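Local structure of STM4351 (Salmonella enterica, 2Y7I) at residues Cys40-Ala45 / Leu210-Ala215; Lys166-Lys169 / Ala175-Asp178. The protein binds arginine with high specificity in the periplasm, as a solute-binding protein of family 3, and probably hands it to a transport system. All blocks are in the same frame, centred on the assembly; numbering follows the deposited sequence.

Contact 1 (Cys40-Ala45 / Leu210-Ala215); sequences CKEMQA and LDKVKA
Glu42 of helix 31-42 meets Lys212 and Val213 of helix 200-214 where the ends of two helices come together in this type II periplasmic binding protein fold. The buried side is at Val213. There CG of Glu42 rests 4.0 Å from CG2 of the valine, whose side chain also touches Ala38. Met43 packs on Leu202 and Ala209, and Leu210 on Val39, so apolar contacts continue the interface. Just past the helix, Gln44 takes a positive phi (53°) and the chain leaves in a Schellman motif, Gln44 N bonding to Lys41 O and Ala45 N to Cys40 O.

The other side is open to solvent, and its charged ends are not joined. Glu42 bends at its second torsion (chi2 -64°), which swings the carboxylate round to Lys212, whose chain runs extended beyond CG. The lysine passes the carboxylate with its methylenes rather than its ammonium group: CB and CD each lie 4.1 Å from Glu42 CD. Opposite charges are near, yet NZ of Lys212 stays 4.6 Å from OE1 of Glu42, beyond a salt bridge, while the closest approach is OE1 to Lys212 CD, 3.6 Å.

Contact 2 (Lys166-Lys169 / Ala175-Asp178); sequences KWLK and AIMD
Leu168, in the last turn of helix 161-168, reaches with both methyls of its isobutyl fork onto strand 174-176. The short connection between helix and strand brings the chain back so that the CA atoms of Leu168 and Ala175 lie 6.9 Å apart.

The apolar part is a meeting of two branched side chains. CD1 of Leu168 sits 3.6 Å from CG1 of Ile176. The two side chains slant across one another, and Ile176 has CG1 beside its own backbone N (chi1 -72°), which places that methylene on the leucine's branch. Ile176 also packs on Ile164 and Val161, about one and two turns earlier in the same helix, and Leu168 touches Val98 of the neighbouring strand 95-100.

The second kind of contact is methyl against main chain. CD2 of Leu168 lies 3.8 Å from the backbone N of Ala175 and 4.1 Å from its CA, while CD1 comes within 3.7 Å of Ile176 N. The CB of Ala175 points away from the helix, leaving its backbone to receive the leucine.

Polar bonding belongs to the surroundings: Ala175 pairs through its backbone with Thr99, which fastens this edge strand to the sheet, and Trp167 O takes a bond from Asn171 ND2 in the turn. Between helix and strand the contact is van der Waals in character, so it depends on the fit of the leucine fork to the strand and fixes no donor or acceptor across the gap.

Overall arrangement
After its opening strands the chain enters helix 31-42, its first helix, which supplies one half of contact 1; the other half comes only with helix 200-214, near the C-terminal end. Contact 1 therefore closes a long loop, with 164 residues between its segments. Contact 2 is nested inside it and is local, closing the short passage from helix 161-168 into strand 174-176, an outermost strand of its five-stranded sheet. The two lie on opposite sides of the chain's centre, their own centres 33 Å apart, and do not touch. As in two-lobed relatives, contact 1 probably joins helices within the lobe built from both chain ends, and contact 2 a helix end to an edge strand in the other.

Contact 1 (Cys40-Ala45 / Leu210-Ala215)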
# COMPACT_ATOMS: atom_id res chain seq x y z
N CYS A 40 4.53 5.39 13.16
CA CYS A 40 5.02 6.33 14.18
C CYS A 40 5.60 7.62 13.59
O CYS A 40 5.33 8.72 14.11
CB CYS A 40 6.04 5.65 15.10
SG CYS A 40 5.22 4.50 16.20
N LYS A 41 6.39 7.50 12.52
CA LYS A 41 6.94 8.69 11.86
C LYS A 41 5.82 9.62 11.36
O LYS A 41 5.89 10.83 11.57
CB LYS A 41 7.90 8.31 10.73
CG LYS A 41 8.64 9.52 10.15
CD LYS A 41 9.79 9.11 9.25
CE LYS A 41 10.60 10.33 8.82
NZ LYS A 41 11.75 9.97 7.94
N GLU A 42 4.80 9.05 10.72
CA GLU A 42 3.64 9.84 10.26
C GLU A 42 2.88 10.48 11.41
O GLU A 42 2.25 11.53 11.25
CB GLU A 42 2.67 9.00 9.41
CG GLU A 42 3.17 8.64 8.02
CD GLU A 42 3.36 9.85 7.10
OE1 GLU A 42 2.86 10.95 7.40
OE2 GLU A 42 4.03 9.68 6.06
N MET A 43 2.95 9.85 12.58
CA MET A 43 2.27 10.36 13.78
C MET A 43 3.16 11.30 14.60
O MET A 43 2.75 11.76 15.67
CB MET A 43 1.80 9.19 14.64
CG MET A 43 0.66 8.37 14.00
SD MET A 43 0.15 6.96 15.00
CE MET A 43 -0.30 7.74 16.55
N GLN A 44 4.37 11.56 14.09
CA GLN A 44 5.39 12.35 14.78
C GLN A 44 5.66 11.82 16.18
O GLN A 44 5.79 12.57 17.15
CB GLN A 44 5.04 13.84 14.77
CG GLN A 44 5.14 14.45 13.38
CD GLN A 44 4.60 15.86 13.31
OE1 GLN A 44 3.43 16.12 13.62
NE2 GLN A 44 5.45 16.79 12.88
N ALA A 45 5.75 10.49 16.27
CA ALA A 45 5.96 9.76 17.50
C ALA A 45 7.18 8.86 17.40
O ALA A 45 7.58 8.44 16.31
CB ALA A 45 4.74 8.90 17.83
N LEU A 210 -1.62 4.97 8.42
CA LEU A 210 -1.60 3.81 7.50
C LEU A 210 -2.05 4.16 6.08
O LEU A 210 -1.48 3.67 5.10
CB LEU A 210 -2.44 2.64 8.05
CG LEU A 210 -1.80 1.72 9.10
CD1 LEU A 210 -2.82 0.78 9.68
CD2 LEU A 210 -0.62 0.94 8.50
N ASP A 211 -3.07 5.02 5.95
CA ASP A 211 -3.51 5.52 4.64
C ASP A 211 -2.34 6.10 3.86
O ASP A 211 -2.18 5.83 2.67
CB ASP A 211 -4.58 6.60 4.79
CG ASP A 211 -5.93 6.05 5.18
OD1 ASP A 211 -6.07 4.82 5.24
OD2 ASP A 211 -6.85 6.86 5.41
N LYS A 212 -1.54 6.91 4.55
CA LYS A 212 -0.35 7.49 3.96
C LYS A 212 0.76 6.47 3.72
O LYS A 212 1.31 6.44 2.62
CB LYS A 212 0.15 8.67 4.80
CG LYS A 212 -0.77 9.88 4.74
CD LYS A 212 -0.32 10.97 5.71
CE LYS A 212 -1.23 12.18 5.61
NZ LYS A 212 -1.17 13.01 6.85
N VAL A 213 1.08 5.65 4.72
CA VAL A 213 2.15 4.65 4.58
C VAL A 213 1.85 3.69 3.43
O VAL A 213 2.73 3.40 2.62
CB VAL A 213 2.42 3.87 5.90
CG1 VAL A 213 3.36 2.69 5.67
CG2 VAL A 213 3.01 4.82 6.96
N LYS A 214 0.61 3.21 3.36
CA LYS A 214 0.21 2.24 2.33
C LYS A 214 0.22 2.81 0.91
O LYS A 214 0.29 2.05 -0.07
CB LYS A 214 -1.13 1.58 2.66
CG LYS A 214 -1.05 0.65 3.87
CD LYS A 214 -2.43 0.31 4.42
CE LYS A 214 -3.23 -0.54 3.43
NZ LYS A 214 -4.66 -0.65 3.85
N ALA A 215 0.18 4.14 0.80
CA ALA A 215 0.23 4.81 -0.51
C ALA A 215 1.66 5.14 -0.96
O ALA A 215 1.87 5.67 -2.05
CB ALA A 215 -0.63 6.06 -0.51

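Contact 2 (Lys166-Lys169 / Ala175-Asp178)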
# COMPACT_ATOMS: atom_id res chain seq x y z
N LYS A 166 10.38 -18.80 5.26
CA LYS A 166 11.62 -18.19 5.75
C LYS A 166 12.50 -19.21 6.49
O LYS A 166 13.70 -19.31 6.23
CB LYS A 166 11.30 -16.97 6.62
CG LYS A 166 12.49 -16.35 7.32
CD LYS A 166 13.19 -15.31 6.44
CE LYS A 166 13.85 -14.23 7.30
NZ LYS A 166 15.15 -14.70 7.87
N TRP A 167 11.89 -19.98 7.39
CA TRP A 167 12.61 -21.00 8.15
C TRP A 167 13.25 -22.02 7.22
O TRP A 167 14.38 -22.49 7.46
CB TRP A 167 11.65 -21.70 9.14
CG TRP A 167 12.32 -22.74 10.01
CD1 TRP A 167 13.09 -22.52 11.12
CD2 TRP A 167 12.31 -24.16 9.81
NE1 TRP A 167 13.55 -23.71 11.63
CE2 TRP A 167 13.07 -24.74 10.85
CE3 TRP A 167 11.71 -25.00 8.86
CZ2 TRP A 167 13.26 -26.12 10.96
CZ3 TRP A 167 11.89 -26.38 8.97
CH2 TRP A 167 12.67 -26.93 10.02
N LEU A 168 12.54 -22.35 6.14
CA LEU A 168 12.99 -23.37 5.19
C LEU A 168 14.28 -23.02 4.48
O LEU A 168 15.02 -23.91 4.06
CB LEU A 168 11.90 -23.66 4.15
CG LEU A 168 10.82 -24.63 4.59
CD1 LEU A 168 9.81 -24.80 3.47
CD2 LEU A 168 11.43 -25.99 4.98
N LYS A 169 14.54 -21.73 4.34
CA LYS A 169 15.78 -21.27 3.71
C LYS A 169 17.02 -21.92 4.33
O LYS A 169 18.00 -22.18 3.63
CB LYS A 169 15.86 -19.73 3.72
CG LYS A 169 14.96 -19.08 2.66
CD LYS A 169 14.86 -17.56 2.81
CE LYS A 169 14.40 -16.92 1.50
NZ LYS A 169 13.69 -15.61 1.69
N ALA A 175 10.18 -29.44 3.93
CA ALA A 175 9.44 -28.84 2.82
C ALA A 175 8.03 -28.49 3.25
O ALA A 175 7.48 -29.11 4.16
CB ALA A 175 9.39 -29.77 1.60
N ILE A 176 7.46 -27.48 2.58
CA ILE A 176 6.06 -27.15 2.75
C ILE A 176 5.24 -28.32 2.20
O ILE A 176 5.46 -28.79 1.07
CB ILE A 176 5.69 -25.83 2.01
CG1 ILE A 176 6.28 -24.61 2.74
CG2 ILE A 176 4.15 -25.69 1.91
CD1 ILE A 176 6.17 -23.28 1.93
N MET A 177 4.30 -28.79 3.01
CA MET A 177 3.43 -29.90 2.67
C MET A 177 2.46 -29.49 1.56
O MET A 177 2.04 -28.33 1.50
CB MET A 177 2.70 -30.39 3.92
CG MET A 177 2.06 -31.76 3.78
SD MET A 177 1.21 -32.30 5.28
CE MET A 177 -0.26 -31.28 5.17
N ASP A 178 2.12 -30.43 0.69
CA ASP A 178 1.28 -30.11 -0.46
C ASP A 178 -0.08 -29.51 -0.09
O ASP A 178 -0.48 -28.48 -0.66
CB ASP A 178 1.13 -31.30 -1.41
CG ASP A 178 2.38 -31.52 -2.27
OD1 ASP A 178 3.18 -30.58 -2.40
OD2 ASP A 178 2.55 -32.64 -2.83